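Local atomic coordinates of putative thioesterase yhdA (Lactococcus lactis subsp. lactis, PDB entry 3GEK), a protein that probably hydrolyses the thioester bond of an acyl-CoA, perhaps 1,4-dihydroxy-2-naphthoyl-CoA, as a PaaI-type thioesterase. Residues 101-113 with 120-132. The protein carries 7 engineered substitutions. Residues are numbered along the deposited sequence; the frame is centred on the assembly and turned at random.
Sequences KNGKRNHVWEIKI and LISQITVVNALVP
Leu130 CD1 sits over one face of the His107 imidazole in a CH-pi contact, 3.9 Å from the ring centroid, the two side chains crossing at about a right angle. His107 lies on the sheet face turned to helix 49-68; its NE2 donates to Asn102 OD1 at 2.9 Å. Replacing the imidazole by the methyl of an alanine is likely to leave Asn102 OD1 and Ser64 OG without their His107 partner and to take away the surface under Leu130 CD1. Asn128 ND2 approaches Trp109 CD1 obliquely at 3.9 Å, amide and indole planes 62° apart; His107 ND1, Trp109 NE1 and Asn128 ND2 each hydrogen-bond Ser64 OG. Farther along this face, Ile111 CD1 touches Val126 CG2, and Ile113 CD1 presses on Ile124 CD1 at a tight 3.4 Å. On the other face Gln123 runs beside Lys112, Gln123 OE1 3.3 Å from Lys112 CG. Lys112 NZ forms a salt bridge with Glu110 OE2, while Glu110 OE1 makes a salt bridge with Lys112 and a hydrogen bond with Gln123 of the second subunit. Asn128 O accepts hydrogen bonds from Asn106 ND2 and His107 N from opposite faces of its plane. The backbone N-H groups of Ile121 and Ser122 both donate to Ile113 O, a classic bulge in the antiparallel hairpin 106-115/120-131, part of the hot-dog sheet that wraps helix 49-68.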
# COMPACT_ATOMS: atom_id res chain seq x y z
N LYS A 101 -0.36 -0.41 15.79
CA LYS A 101 -1.71 -0.29 16.32
C LYS A 101 -2.21 -1.61 16.89
O LYS A 101 -2.27 -2.62 16.19
CB LYS A 101 -2.68 0.25 15.27
CG LYS A 101 -4.06 0.58 15.84
CD LYS A 101 -5.07 0.85 14.75
CE LYS A 101 -6.42 1.21 15.37
NZ LYS A 101 -7.42 1.53 14.30
N ASN A 102 -2.58 -1.56 18.16
CA ASN A 102 -3.22 -2.68 18.83
C ASN A 102 -4.71 -2.37 18.96
O ASN A 102 -5.20 -2.02 20.04
CB ASN A 102 -2.57 -2.91 20.19
CG ASN A 102 -3.06 -4.18 20.87
OD1 ASN A 102 -3.85 -4.94 20.31
ND2 ASN A 102 -2.59 -4.41 22.09
N GLY A 103 -5.42 -2.48 17.84
CA GLY A 103 -6.84 -2.15 17.79
C GLY A 103 -7.69 -3.30 18.28
O GLY A 103 -7.19 -4.39 18.55
N LYS A 104 -8.99 -3.05 18.39
CA LYS A 104 -9.92 -4.07 18.86
C LYS A 104 -10.15 -5.14 17.79
O LYS A 104 -10.28 -6.32 18.11
CB LYS A 104 -11.25 -3.43 19.27
CG LYS A 104 -11.95 -4.10 20.46
CD LYS A 104 -11.53 -3.48 21.80
CE LYS A 104 -10.29 -4.14 22.40
NZ LYS A 104 -10.60 -5.43 23.09
N ARG A 105 -10.17 -4.71 16.53
CA ARG A 105 -10.46 -5.56 15.37
C ARG A 105 -9.28 -5.77 14.42
O ARG A 105 -9.28 -6.71 13.61
CB ARG A 105 -11.65 -4.98 14.59
CG ARG A 105 -11.48 -3.50 14.22
CD ARG A 105 -12.83 -2.79 14.15
NE ARG A 105 -12.69 -1.36 14.44
CZ ARG A 105 -12.82 -0.81 15.65
NH1 ARG A 105 -13.09 -1.57 16.70
NH2 ARG A 105 -12.67 0.50 15.80
N ASN A 106 -8.29 -4.87 14.49
CA ASN A 106 -7.11 -4.92 13.61
C ASN A 106 -5.78 -4.77 14.35
O ASN A 106 -5.68 -3.98 15.29
CB ASN A 106 -7.19 -3.82 12.54
CG ASN A 106 -8.25 -4.10 11.49
OD1 ASN A 106 -8.80 -3.17 10.89
ND2 ASN A 106 -8.54 -5.37 11.24
N HIS A 107 -4.77 -5.52 13.92
CA HIS A 107 -3.38 -5.23 14.29
C HIS A 107 -2.67 -4.67 13.06
O HIS A 107 -2.82 -5.21 11.97
CB HIS A 107 -2.64 -6.48 14.77
CG HIS A 107 -2.92 -6.85 16.20
ND1 HIS A 107 -2.58 -8.08 16.73
CD2 HIS A 107 -3.53 -6.17 17.20
CE1 HIS A 107 -2.95 -8.13 17.99
NE2 HIS A 107 -3.53 -6.99 18.30
N VAL A 108 -1.90 -3.60 13.25
CA VAL A 108 -1.09 -3.05 12.16
C VAL A 108 0.38 -3.18 12.53
O VAL A 108 0.85 -2.56 13.49
CB VAL A 108 -1.44 -1.58 11.84
CG1 VAL A 108 -0.68 -1.10 10.62
CG2 VAL A 108 -2.94 -1.41 11.63
N TRP A 109 1.10 -4.01 11.77
CA TRP A 109 2.53 -4.26 12.01
C TRP A 109 3.40 -3.54 11.02
O TRP A 109 3.13 -3.54 9.81
CB TRP A 109 2.84 -5.76 11.92
CG TRP A 109 2.33 -6.57 13.06
CD1 TRP A 109 1.17 -7.28 13.10
CD2 TRP A 109 2.97 -6.77 14.33
NE1 TRP A 109 1.04 -7.91 14.32
CE2 TRP A 109 2.14 -7.61 15.09
CE3 TRP A 109 4.18 -6.33 14.89
CZ2 TRP A 109 2.46 -8.02 16.39
CZ3 TRP A 109 4.50 -6.73 16.18
CH2 TRP A 109 3.64 -7.57 16.91
N GLU A 110 4.47 -2.92 11.52
CA GLU A 110 5.52 -2.37 10.68
C GLU A 110 6.69 -3.35 10.72
O GLU A 110 7.28 -3.59 11.79
CB GLU A 110 5.94 -1.00 11.21
CG GLU A 110 7.15 -0.38 10.54
CD GLU A 110 7.70 0.77 11.36
OE1 GLU A 110 7.08 1.87 11.36
OE2 GLU A 110 8.75 0.58 12.03
N ILE A 111 7.02 -3.91 9.56
CA ILE A 111 8.00 -4.99 9.47
C ILE A 111 9.17 -4.65 8.56
O ILE A 111 8.99 -4.30 7.39
CB ILE A 111 7.32 -6.32 9.02
CG1 ILE A 111 6.26 -6.75 10.04
CG2 ILE A 111 8.35 -7.43 8.81
CD1 ILE A 111 5.17 -7.66 9.49
N LYS A 112 10.38 -4.75 9.11
CA LYS A 112 11.58 -4.52 8.33
C LYS A 112 12.29 -5.84 8.04
O LYS A 112 12.59 -6.61 8.96
CB LYS A 112 12.51 -3.54 9.05
CG LYS A 112 11.92 -2.13 9.19
CD LYS A 112 12.95 -1.13 9.67
CE LYS A 112 12.30 0.17 10.14
NZ LYS A 112 11.43 -0.04 11.35
N ILE A 113 12.52 -6.11 6.76
CA ILE A 113 13.29 -7.28 6.36
C ILE A 113 14.70 -6.83 6.00
O ILE A 113 14.90 -5.97 5.15
CB ILE A 113 12.61 -8.06 5.22
CG1 ILE A 113 11.28 -8.63 5.74
CG2 ILE A 113 13.53 -9.19 4.69
CD1 ILE A 113 10.34 -9.04 4.68
N LEU A 120 18.66 -2.82 4.96
CA LEU A 120 17.22 -2.95 4.72
C LEU A 120 16.96 -3.49 3.31
O LEU A 120 17.35 -2.89 2.32
CB LEU A 120 16.50 -1.61 4.93
CG LEU A 120 14.96 -1.60 5.00
CD1 LEU A 120 14.43 -2.46 6.14
CD2 LEU A 120 14.44 -0.17 5.14
N ILE A 121 16.30 -4.65 3.25
CA ILE A 121 16.01 -5.32 2.00
C ILE A 121 14.59 -4.97 1.55
O ILE A 121 14.38 -4.57 0.41
CB ILE A 121 16.22 -6.86 2.13
CG1 ILE A 121 17.68 -7.20 2.48
CG2 ILE A 121 15.76 -7.60 0.88
CD1 ILE A 121 18.73 -6.68 1.49
N SER A 122 13.63 -5.12 2.46
CA SER A 122 12.23 -4.82 2.19
C SER A 122 11.55 -4.22 3.42
O SER A 122 11.77 -4.67 4.54
CB SER A 122 11.48 -6.07 1.74
OG SER A 122 12.09 -6.65 0.60
N GLN A 123 10.74 -3.19 3.20
CA GLN A 123 9.90 -2.60 4.23
C GLN A 123 8.47 -3.03 3.94
O GLN A 123 7.99 -2.90 2.81
CB GLN A 123 10.03 -1.08 4.20
CG GLN A 123 9.02 -0.34 5.08
CD GLN A 123 9.56 0.03 6.45
OE1 GLN A 123 10.71 -0.26 6.78
NE2 GLN A 123 8.73 0.69 7.24
N ILE A 124 7.79 -3.57 4.96
CA ILE A 124 6.49 -4.19 4.77
C ILE A 124 5.55 -3.82 5.91
O ILE A 124 5.95 -3.84 7.09
CB ILE A 124 6.61 -5.74 4.67
CG1 ILE A 124 7.57 -6.13 3.53
CG2 ILE A 124 5.23 -6.39 4.51
CD1 ILE A 124 7.66 -7.61 3.24
N THR A 125 4.32 -3.45 5.56
CA THR A 125 3.27 -3.22 6.53
C THR A 125 2.19 -4.28 6.36
O THR A 125 1.74 -4.54 5.24
CB THR A 125 2.65 -1.81 6.41
OG1 THR A 125 3.67 -0.83 6.63
CG2 THR A 125 1.56 -1.59 7.45
N VAL A 126 1.80 -4.91 7.46
CA VAL A 126 0.75 -5.92 7.45
C VAL A 126 -0.39 -5.51 8.37
O VAL A 126 -0.17 -5.18 9.54
CB VAL A 126 1.28 -7.32 7.91
CG1 VAL A 126 0.16 -8.34 7.93
CG2 VAL A 126 2.42 -7.79 7.01
N VAL A 127 -1.61 -5.53 7.83
CA VAL A 127 -2.81 -5.37 8.64
C VAL A 127 -3.46 -6.74 8.82
O VAL A 127 -3.77 -7.42 7.84
CB VAL A 127 -3.83 -4.38 8.00
CG1 VAL A 127 -5.03 -4.20 8.91
CG2 VAL A 127 -3.17 -3.05 7.68
N ASN A 128 -3.63 -7.16 10.08
CA ASN A 128 -4.32 -8.39 10.41
C ASN A 128 -5.75 -8.11 10.89
O ASN A 128 -5.99 -7.14 11.61
CB ASN A 128 -3.57 -9.16 11.50
CG ASN A 128 -2.28 -9.81 11.01
OD1 ASN A 128 -2.12 -10.14 9.83
ND2 ASN A 128 -1.34 -10.01 11.93
N ALA A 129 -6.69 -8.95 10.48
CA ALA A 129 -8.03 -8.93 11.06
C ALA A 129 -8.05 -9.84 12.28
O ALA A 129 -7.47 -10.92 12.26
CB ALA A 129 -9.08 -9.38 10.04
N LEU A 130 -8.70 -9.37 13.34
CA LEU A 130 -8.77 -10.11 14.60
C LEU A 130 -10.13 -10.79 14.75
O LEU A 130 -11.16 -10.12 14.84
CB LEU A 130 -8.51 -9.16 15.77
CG LEU A 130 -7.10 -8.94 16.34
CD1 LEU A 130 -5.98 -9.07 15.31
CD2 LEU A 130 -7.03 -7.60 17.06
N VAL A 131 -10.12 -12.12 14.76
CA VAL A 131 -11.36 -12.91 14.83
C VAL A 131 -11.59 -13.51 16.22
O VAL A 131 -10.70 -14.18 16.75
CB VAL A 131 -11.36 -14.05 13.77
CG1 VAL A 131 -12.60 -14.93 13.90
CG2 VAL A 131 -11.27 -13.48 12.36
N PRO A 132 -12.77 -13.26 16.82
CA PRO A 132 -13.22 -13.83 18.10
C PRO A 132 -12.71 -15.25 18.36
O PRO A 132 -12.77 -16.11 17.47
CB PRO A 132 -14.75 -13.85 17.95
CG PRO A 132 -15.07 -12.78 16.94
CD PRO A 132 -13.78 -12.32 16.29